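DUF5636 domain-containing protein (Legionella pneumophila subsp. pneumophila str. Philadelphia 1, PDB 4RD8) is of unknown function, a largely helical, strand-free member of the uncharacterised DUF5636 family from Legionella pneumophila. Local coordinates at residues G19-L22 with Q23-P26; L48-L51 with N52-L55; G70-K73 with Q74-L78; I152-S155 with E156-D159. The protein carries 3 engineered substitutions. All coordinates share one frame; numbering follows the deposited sequence.

Interaction 1: G19-L22 with Q23-P26; sequences GELL and QNEP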
loop_
_atom_site.group_PDB
_atom_site.type_symbol
_atom_site.label_atom_id
_atom_site.label_comp_id
_atom_site.label_asym_id
_atom_site.label_seq_id
_atom_site.Cartn_x
_atom_site.Cartn_y
_atom_site.Cartn_z
ATOM N N GLY A 19 12.815 6.673 -19.881
ATOM C CA GLY A 19 11.919 7.575 -20.590
ATOM C C GLY A 19 11.598 8.878 -19.866
ATOM O O GLY A 19 12.497 9.538 -19.340
ATOM N N GLU A 20 10.321 9.251 -19.846
ATOM C CA GLU A 20 9.892 10.502 -19.221
ATOM C C GLU A 20 10.026 10.474 -17.697
ATOM O O GLU A 20 10.361 11.494 -17.083
ATOM C CB GLU A 20 8.446 10.839 -19.625
ATOM C CG GLU A 20 7.913 12.191 -19.118
ATOM C CD GLU A 20 7.367 12.138 -17.690
ATOM O OE1 GLU A 20 7.396 13.186 -17.005
ATOM O OE2 GLU A 20 6.901 11.065 -17.252
ATOM N N LEU A 21 9.745 9.325 -17.084
ATOM C CA LEU A 21 9.774 9.245 -15.628
ATOM C C LEU A 21 11.185 9.468 -15.097
ATOM O O LEU A 21 11.365 10.067 -14.038
ATOM C CB LEU A 21 9.197 7.922 -15.113
ATOM C CG LEU A 21 7.671 7.779 -15.159
ATOM C CD1 LEU A 21 7.238 6.458 -14.522
ATOM C CD2 LEU A 21 6.982 8.977 -14.487
ATOM N N LEU A 22 12.181 9.002 -15.849
ATOM C CA LEU A 22 13.581 9.179 -15.471
ATOM C C LEU A 22 13.957 10.652 -15.389
ATOM O O LEU A 22 14.849 11.028 -14.623
ATOM C CB LEU A 22 14.502 8.485 -16.473
ATOM C CG LEU A 22 15.984 8.551 -16.109
ATOM C CD1 LEU A 22 16.176 8.062 -14.677
ATOM C CD2 LEU A 22 16.821 7.732 -17.075
ATOM N N GLN A 23 13.272 11.477 -16.178
ATOM C CA GLN A 23 13.568 12.907 -16.238
ATOM C C GLN A 23 12.596 13.724 -15.400
ATOM O O GLN A 23 12.672 14.960 -15.372
ATOM C CB GLN A 23 13.539 13.408 -17.685
ATOM C CG GLN A 23 14.463 12.648 -18.643
ATOM C CD GLN A 23 15.905 12.564 -18.155
ATOM O OE1 GLN A 23 16.405 13.470 -17.482
ATOM N NE2 GLN A 23 16.584 11.472 -18.503
ATOM N N ASN A 24 11.682 13.027 -14.734
ATOM C CA ASN A 24 10.634 13.672 -13.961
ATOM C C ASN A 24 11.083 13.819 -12.511
ATOM O O ASN A 24 10.834 12.944 -11.690
ATOM C CB ASN A 24 9.347 12.844 -14.054
ATOM C CG ASN A 24 8.133 13.577 -13.522
ATOM O OD1 ASN A 24 8.206 14.262 -12.506
ATOM N ND2 ASN A 24 6.997 13.425 -14.206
ATOM N N GLU A 25 11.748 14.927 -12.201
ATOM C CA GLU A 25 12.275 15.131 -10.852
ATOM C C GLU A 25 11.208 15.120 -9.745
ATOM O O GLU A 25 11.440 14.542 -8.679
ATOM C CB GLU A 25 13.152 16.388 -10.779
ATOM C CG GLU A 25 14.375 16.349 -11.709
ATOM C CD GLU A 25 15.399 15.271 -11.341
ATOM O OE1 GLU A 25 15.303 14.667 -10.248
ATOM O OE2 GLU A 25 16.320 15.029 -12.155
ATOM N N PRO A 26 10.042 15.758 -9.979
ATOM C CA PRO A 26 9.044 15.683 -8.903
ATOM C C PRO A 26 8.593 14.250 -8.624
ATOM O O PRO A 26 8.376 13.902 -7.459
ATOM C CB PRO A 26 7.888 16.526 -9.447
ATOM C CG PRO A 26 8.577 17.559 -10.313
ATOM C CD PRO A 26 9.673 16.766 -10.996
HETATM O O HOH W 1 15.027 9.451 -19.868
#
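E20 and N24 meet through their polar ends: N24 ND2 donates to E20 OE1 at 2.8 Å. E20 OE1 receives the bond on its syn lone pair while lying tilted out of the amide plane of N24. The bond is bent, 134° at the hydrogen, and the carboxylate and amide planes stand 80° apart. A bend at chi2 of E20 (-84°) brings the carboxylate back round toward N24. Next to this side-chain bridge along the backbone, two bonds reach back three residues each, as in turns. Q23 N meets E20 O at 3.0 Å and N24 N meets L21 O at 3.1 Å; both donors sit well above the carbonyl planes. At Q23 the side chain folds back, and a water ties the turn together by donating to G19 O at 2.6 Å while accepting from Q23 NE2. The L22 side chain packs beside the same amide, with L22 CG 3.8 Å from Q23 NE2. Elsewhere L21 touches the loop residues K164, D169 and S170, joining this surface turn to a distant part of the chain. The amide of N24 is held at both ends, since OD1 accepts from F27 N while ND2 is tied to E20. This is a worked case of an asparagine N-cap, its side-chain oxygen taking up a backbone N-H in the first turn of helix 25-38.

Interaction 2: L48-L51 with N52-L55; sequences LIEL and NEQL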
loop_
_atom_site.group_PDB
_atom_site.type_symbol
_atom_site.label_atom_id
_atom_site.label_comp_id
_atom_site.label_asym_id
_atom_site.label_seq_id
_atom_site.Cartn_x
_atom_site.Cartn_y
_atom_site.Cartn_z
ATOM N N LEU A 48 0.132 3.001 11.420
ATOM C CA LEU A 48 -0.521 1.740 11.782
ATOM C C LEU A 48 -1.379 1.908 13.032
ATOM O O LEU A 48 -2.487 1.367 13.118
ATOM C CB LEU A 48 0.502 0.610 11.989
ATOM C CG LEU A 48 1.159 0.040 10.736
ATOM C CD1 LEU A 48 2.334 -0.853 11.104
ATOM C CD2 LEU A 48 0.139 -0.763 9.933
ATOM N N ILE A 49 -0.861 2.659 14.004
ATOM C CA ILE A 49 -1.635 3.030 15.181
ATOM C C ILE A 49 -2.903 3.791 14.772
ATOM O O ILE A 49 -3.991 3.517 15.286
ATOM C CB ILE A 49 -0.787 3.871 16.167
ATOM C CG1 ILE A 49 0.257 2.980 16.848
ATOM C CG2 ILE A 49 -1.671 4.533 17.209
ATOM C CD1 ILE A 49 1.346 3.740 17.560
ATOM N N GLU A 50 -2.762 4.722 13.831
ATOM C CA GLU A 50 -3.894 5.528 13.372
ATOM C C GLU A 50 -4.922 4.645 12.668
ATOM O O GLU A 50 -6.126 4.775 12.904
ATOM C CB GLU A 50 -3.411 6.655 12.445
ATOM C CG GLU A 50 -4.522 7.490 11.800
ATOM C CD GLU A 50 -5.318 8.312 12.808
ATOM O OE1 GLU A 50 -4.752 8.733 13.846
ATOM O OE2 GLU A 50 -6.521 8.544 12.558
ATOM N N LEU A 51 -4.436 3.737 11.824
ATOM C CA LEU A 51 -5.310 2.820 11.095
ATOM C C LEU A 51 -6.039 1.924 12.088
ATOM O O LEU A 51 -7.248 1.689 11.962
ATOM C CB LEU A 51 -4.501 1.975 10.113
ATOM C CG LEU A 51 -5.305 1.015 9.231
ATOM C CD1 LEU A 51 -6.215 1.790 8.296
ATOM C CD2 LEU A 51 -4.367 0.100 8.443
ATOM N N ASN A 52 -5.302 1.450 13.092
ATOM C CA ASN A 52 -5.887 0.641 14.159
ATOM C C ASN A 52 -6.948 1.399 14.933
ATOM O O ASN A 52 -7.957 0.826 15.338
ATOM C CB ASN A 52 -4.812 0.157 15.133
ATOM C CG ASN A 52 -5.386 -0.667 16.271
ATOM O OD1 ASN A 52 -5.601 -1.878 16.133
ATOM N ND2 ASN A 52 -5.632 -0.019 17.406
ATOM N N GLU A 53 -6.709 2.687 15.154
ATOM C CA GLU A 53 -7.638 3.493 15.929
ATOM C C GLU A 53 -8.912 3.775 15.140
ATOM O O GLU A 53 -10.012 3.743 15.691
ATOM C CB GLU A 53 -6.985 4.793 16.390
ATOM C CG GLU A 53 -7.851 5.581 17.346
ATOM C CD GLU A 53 -7.094 6.698 18.028
ATOM O OE1 GLU A 53 -6.943 7.775 17.409
ATOM O OE2 GLU A 53 -6.660 6.500 19.183
ATOM N N GLN A 54 -8.766 4.035 13.845
ATOM C CA GLN A 54 -9.930 4.266 13.002
ATOM C C GLN A 54 -10.789 3.001 12.888
ATOM O O GLN A 54 -12.015 3.063 12.957
ATOM C CB GLN A 54 -9.505 4.803 11.629
ATOM C CG GLN A 54 -8.844 6.180 11.701
ATOM C CD GLN A 54 -8.588 6.782 10.332
ATOM O OE1 GLN A 54 -9.188 6.370 9.340
ATOM N NE2 GLN A 54 -7.685 7.760 10.271
ATOM N N LEU A 55 -10.134 1.854 12.741
ATOM C CA LEU A 55 -10.822 0.563 12.707
ATOM C C LEU A 55 -11.532 0.248 14.028
ATOM O O LEU A 55 -12.694 -0.184 14.032
ATOM C CB LEU A 55 -9.822 -0.546 12.366
ATOM C CG LEU A 55 -10.318 -1.993 12.299
ATOM C CD1 LEU A 55 -11.416 -2.135 11.244
ATOM C CD2 LEU A 55 -9.152 -2.941 12.002
HETATM O O HOH W 2 -4.514 2.690 17.871
#
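L48 to L55 form two successive turns inside helix 41-61, where four alpha-helical i to i+4 bonds, such as N52 N to L48 O at 2.8 Å, join the two segments. The side chains illustrate how one helix divides its faces. L48, L51 and L55 lie on the buried side, in contact with L213 or V212 of helix 211-218; L51 and L55 also reach L78 of helix 69-85. N52 works on the same flank: its OD1 accepts from L213 N, and its ND2 donates at 3.0 Å to a water that in turn donates to I49 O, so both ends of the amide are engaged. E50 and Q54, one turn apart, form a side-chain bridge, and Q54 also touches L78 and L140. Q54 NE2 donates to E50 OE2 at 2.7 Å, almost straight (176°), with E50 OE2 lying in the amide plane of Q54 and receiving the bond on its anti lone pair. E50 curls toward it through chi2 (66°), whereas Q54 extends beyond CG; the two flat groups are turned 73° from each other. The bond probably eases the negative charge of the carboxylate, whose other oxygen, E50 OE1, lies 4.3 Å from E53 OE1.

Interaction 3: G70-K73 with Q74-L78; sequences GATK and QLRTL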
loop_
_atom_site.group_PDB
_atom_site.type_symbol
_atom_site.label_atom_id
_atom_site.label_comp_id
_atom_site.label_asym_id
_atom_site.label_seq_id
_atom_site.Cartn_x
_atom_site.Cartn_y
_atom_site.Cartn_z
ATOM N N GLY A 70 -18.097 -9.305 10.192
ATOM C CA GLY A 70 -18.242 -7.924 9.770
ATOM C C GLY A 70 -17.016 -7.059 9.997
ATOM O O GLY A 70 -16.866 -6.021 9.352
ATOM N N ALA A 71 -16.145 -7.478 10.913
ATOM C CA ALA A 71 -14.872 -6.790 11.133
ATOM C C ALA A 71 -13.992 -6.811 9.880
ATOM O O ALA A 71 -13.395 -5.794 9.508
ATOM C CB ALA A 71 -14.131 -7.400 12.325
ATOM N N THR A 72 -13.896 -7.976 9.241
ATOM C CA THR A 72 -13.136 -8.100 7.997
ATOM C C THR A 72 -13.724 -7.173 6.937
ATOM O O THR A 72 -12.993 -6.530 6.181
ATOM C CB THR A 72 -13.130 -9.555 7.473
ATOM O OG1 THR A 72 -12.360 -10.382 8.355
ATOM C CG2 THR A 72 -12.537 -9.627 6.067
ATOM N N LYS A 73 -15.051 -7.099 6.899
ATOM C CA LYS A 73 -15.740 -6.215 5.969
ATOM C C LYS A 73 -15.456 -4.755 6.307
ATOM O O LYS A 73 -15.210 -3.946 5.419
ATOM C CB LYS A 73 -17.245 -6.493 5.992
ATOM C CG LYS A 73 -17.986 -6.022 4.752
ATOM C CD LYS A 73 -19.003 -4.938 5.079
ATOM C CE LYS A 73 -19.832 -4.576 3.851
ATOM N NZ LYS A 73 -20.923 -3.613 4.185
ATOM N N GLN A 74 -15.477 -4.422 7.595
ATOM C CA GLN A 74 -15.236 -3.048 8.030
ATOM C C GLN A 74 -13.829 -2.546 7.700
ATOM O O GLN A 74 -13.656 -1.396 7.294
ATOM C CB GLN A 74 -15.529 -2.889 9.523
ATOM C CG GLN A 74 -17.010 -2.859 9.838
ATOM C CD GLN A 74 -17.752 -1.865 8.975
ATOM O OE1 GLN A 74 -17.377 -0.695 8.897
ATOM N NE2 GLN A 74 -18.804 -2.328 8.311
ATOM N N LEU A 75 -12.829 -3.405 7.876
ATOM C CA LEU A 75 -11.454 -3.052 7.524
ATOM C C LEU A 75 -11.319 -2.809 6.021
ATOM O O LEU A 75 -10.639 -1.879 5.594
ATOM C CB LEU A 75 -10.479 -4.151 7.959
ATOM C CG LEU A 75 -9.028 -3.970 7.492
ATOM C CD1 LEU A 75 -8.460 -2.667 8.012
ATOM C CD2 LEU A 75 -8.162 -5.136 7.946
ATOM N N ARG A 76 -11.967 -3.653 5.224
ATOM C CA ARG A 76 -11.919 -3.518 3.765
ATOM C C ARG A 76 -12.558 -2.217 3.298
ATOM O O ARG A 76 -12.034 -1.547 2.408
ATOM C CB ARG A 76 -12.607 -4.707 3.089
ATOM C CG ARG A 76 -11.662 -5.818 2.654
ATOM C CD ARG A 76 -12.162 -7.176 3.104
ATOM N NE ARG A 76 -11.796 -8.248 2.179
ATOM C CZ ARG A 76 -10.839 -9.146 2.395
ATOM N NH1 ARG A 76 -10.128 -9.117 3.513
ATOM N NH2 ARG A 76 -10.593 -10.077 1.484
ATOM N N THR A 77 -13.688 -1.862 3.901
ATOM C CA THR A 77 -14.372 -0.632 3.533
ATOM C C THR A 77 -13.583 0.581 4.022
ATOM O O THR A 77 -13.531 1.600 3.340
ATOM C CB THR A 77 -15.837 -0.599 4.036
ATOM O OG1 THR A 77 -15.860 -0.835 5.447
ATOM C CG2 THR A 77 -16.661 -1.673 3.339
ATOM N N LEU A 78 -12.959 0.469 5.195
ATOM C CA LEU A 78 -12.070 1.526 5.672
ATOM C C LEU A 78 -10.888 1.711 4.727
ATOM O O LEU A 78 -10.545 2.839 4.357
ATOM C CB LEU A 78 -11.568 1.235 7.094
ATOM C CG LEU A 78 -10.452 2.135 7.640
ATOM C CD1 LEU A 78 -10.888 3.598 7.675
ATOM C CD2 LEU A 78 -10.019 1.672 9.040
#
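G70 to L78 run along helix 69-85, and their backbone bonds are the regular i to i+4 set: Q74 N to G70 O at 2.8 Å, L75 N to A71 O, R76 N to T72 O and T77 N to K73 O. Van der Waals packing joins the T72 methyl to the R76 chain. The two side chains lie side by side and point the same way, the methyl T72 CG2 approaching R76 NH1 obliquely at 3.5 Å, while R76 CD rests 3.3 Å from T72 O. A71 and L75 pack on V216 of helix 211-218. For the polar ends of Q74 and R76, the strongest partners lie beyond the two segments. R76 NH2 makes a salt bridge with E128 OE1, and Q74 OE1 accepts from both K62 NZ and R58 NE, two positive groups that grip its oxygen. Q74 reaches them with a bent chain, CG set beside its backbone N (chi1 -75°) and only 3.2 Å from G70 O. The hydroxyl of T77, which also receives a weak hydrogen bond from R58 NH2, occupies the slot between its own backbone N and carbonyl carbon (chi1 54°), from which OG1 has two possible acceptors, Q74 O at 2.9 Å and K73 O at 3.2 Å.

Interaction 4: I152-S155 with E156-D159; sequences IPTS and EICD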
loop_
_atom_site.group_PDB
_atom_site.type_symbol
_atom_site.label_atom_id
_atom_site.label_comp_id
_atom_site.label_asym_id
_atom_site.label_seq_id
_atom_site.Cartn_x
_atom_site.Cartn_y
_atom_site.Cartn_z
ATOM N N ILE A 152 1.535 17.812 -2.401
ATOM C CA ILE A 152 0.592 17.484 -3.467
ATOM C C ILE A 152 -0.773 17.287 -2.804
ATOM O O ILE A 152 -0.842 16.927 -1.625
ATOM C CB ILE A 152 0.989 16.230 -4.295
ATOM C CG1 ILE A 152 0.945 14.956 -3.451
ATOM C CG2 ILE A 152 2.363 16.412 -4.922
ATOM C CD1 ILE A 152 1.035 13.681 -4.291
ATOM N N PRO A 153 -1.859 17.560 -3.538
ATOM C CA PRO A 153 -3.179 17.286 -2.959
ATOM C C PRO A 153 -3.354 15.797 -2.698
ATOM O O PRO A 153 -2.884 14.968 -3.489
ATOM C CB PRO A 153 -4.141 17.724 -4.067
ATOM C CG PRO A 153 -3.385 18.794 -4.808
ATOM C CD PRO A 153 -1.954 18.302 -4.812
ATOM N N THR A 154 -4.025 15.454 -1.605
ATOM C CA THR A 154 -4.191 14.051 -1.245
ATOM C C THR A 154 -4.894 13.294 -2.373
ATOM O O THR A 154 -4.528 12.167 -2.700
ATOM C CB THR A 154 -4.974 13.916 0.076
ATOM O OG1 THR A 154 -4.210 14.515 1.135
ATOM C CG2 THR A 154 -5.239 12.449 0.402
ATOM N N SER A 155 -5.863 13.951 -3.002
ATOM C CA SER A 155 -6.662 13.328 -4.055
ATOM C C SER A 155 -5.857 13.063 -5.331
ATOM O O SER A 155 -6.356 12.414 -6.253
ATOM C CB SER A 155 -7.873 14.199 -4.384
ATOM O OG SER A 155 -7.472 15.426 -4.966
ATOM N N GLU A 156 -4.623 13.567 -5.391
ATOM C CA GLU A 156 -3.780 13.360 -6.579
ATOM C C GLU A 156 -2.678 12.325 -6.380
ATOM O O GLU A 156 -1.846 12.133 -7.259
ATOM C CB GLU A 156 -3.197 14.693 -7.081
ATOM C CG GLU A 156 -4.290 15.668 -7.525
ATOM C CD GLU A 156 -3.757 16.987 -8.052
ATOM O OE1 GLU A 156 -2.522 17.179 -8.085
ATOM O OE2 GLU A 156 -4.580 17.848 -8.436
ATOM N N ILE A 157 -2.685 11.655 -5.233
ATOM C CA ILE A 157 -1.668 10.645 -4.943
ATOM C C ILE A 157 -1.731 9.514 -5.970
ATOM O O ILE A 157 -0.699 9.050 -6.463
ATOM C CB ILE A 157 -1.834 10.085 -3.512
ATOM C CG1 ILE A 157 -1.323 11.104 -2.491
ATOM C CG2 ILE A 157 -1.054 8.783 -3.339
ATOM C CD1 ILE A 157 -1.700 10.763 -1.053
ATOM N N CYS A 158 -2.937 9.082 -6.318
ATOM C CA CYS A 158 -3.078 7.976 -7.278
ATOM C C CYS A 158 -2.522 8.373 -8.653
ATOM O O CYS A 158 -1.668 7.685 -9.217
ATOM C CB CYS A 158 -4.536 7.547 -7.403
ATOM S SG CYS A 158 -4.724 6.026 -8.368
ATOM N N ASP A 159 -2.985 9.503 -9.183
ATOM C CA ASP A 159 -2.523 9.944 -10.495
ATOM C C ASP A 159 -1.026 10.270 -10.543
ATOM O O ASP A 159 -0.348 9.939 -11.516
ATOM C CB ASP A 159 -3.310 11.171 -10.971
ATOM C CG ASP A 159 -4.753 10.848 -11.323
ATOM O OD1 ASP A 159 -5.120 9.660 -11.363
ATOM O OD2 ASP A 159 -5.522 11.797 -11.574
HETATM O O HOH W 3 -5.252 10.796 -8.243
#
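P153 and E156 make the first shell of a turn that leads into helix 157-162, with E156 at the N-cap position. E156 N donates to P153 O at 2.9 Å, and I157 N follows with T154 O at 3.2 Å; each spans three residues, and neither donor lies in the plane of the carbonyl it meets. The glutamate chain crosses the proline ring obliquely, extended beyond CG, with E156 OE1 3.5 Å from P153 CD. Among the apolar chains, I152 CD1 meets I157 CG1 at 3.9 Å, the two chains crossing at about a right angle. I152 gets there by placing CG1 in the crowded position between its backbone N and carbonyl carbon (chi1 66°). A little further round, T154 CG2 lies alongside I157 CD1. In the next shell, E156 OE1 forms a salt bridge with R160 NH2, R142 NE donates to I152 O, and I157 is packed against W135 and I139 of helix 130-144. Where the turn passes into the helix, a water stands between S155 O and D159 N, donating to S155 O and accepting from D159 N at 2.8 Å each.

The four contacts sample how a helical protein is started, extended and packed. Interactions 2 and 3 belong to consecutive helices that pack directly, their centres 13 Å apart: L55 CD1 lies 3.8 Å from L75 CA, and Q54 OE1 lies 3.7 Å from L78 CD1. Helix 211-218 touches both, so the three helices share a core. Interactions 1 and 4 are both helix entrances, but they differ: N24 caps F27 N through its side chain, whereas E156, also at an N-cap position, pairs its OE1 with R160. Their nearest atoms are about 7 Å apart without touching. Interaction 1 lies across the chain's centre from interactions 2 and 3, its centre 34 Å from that of interaction 2. With the function unknown, none of the contacts can be tied to an active site.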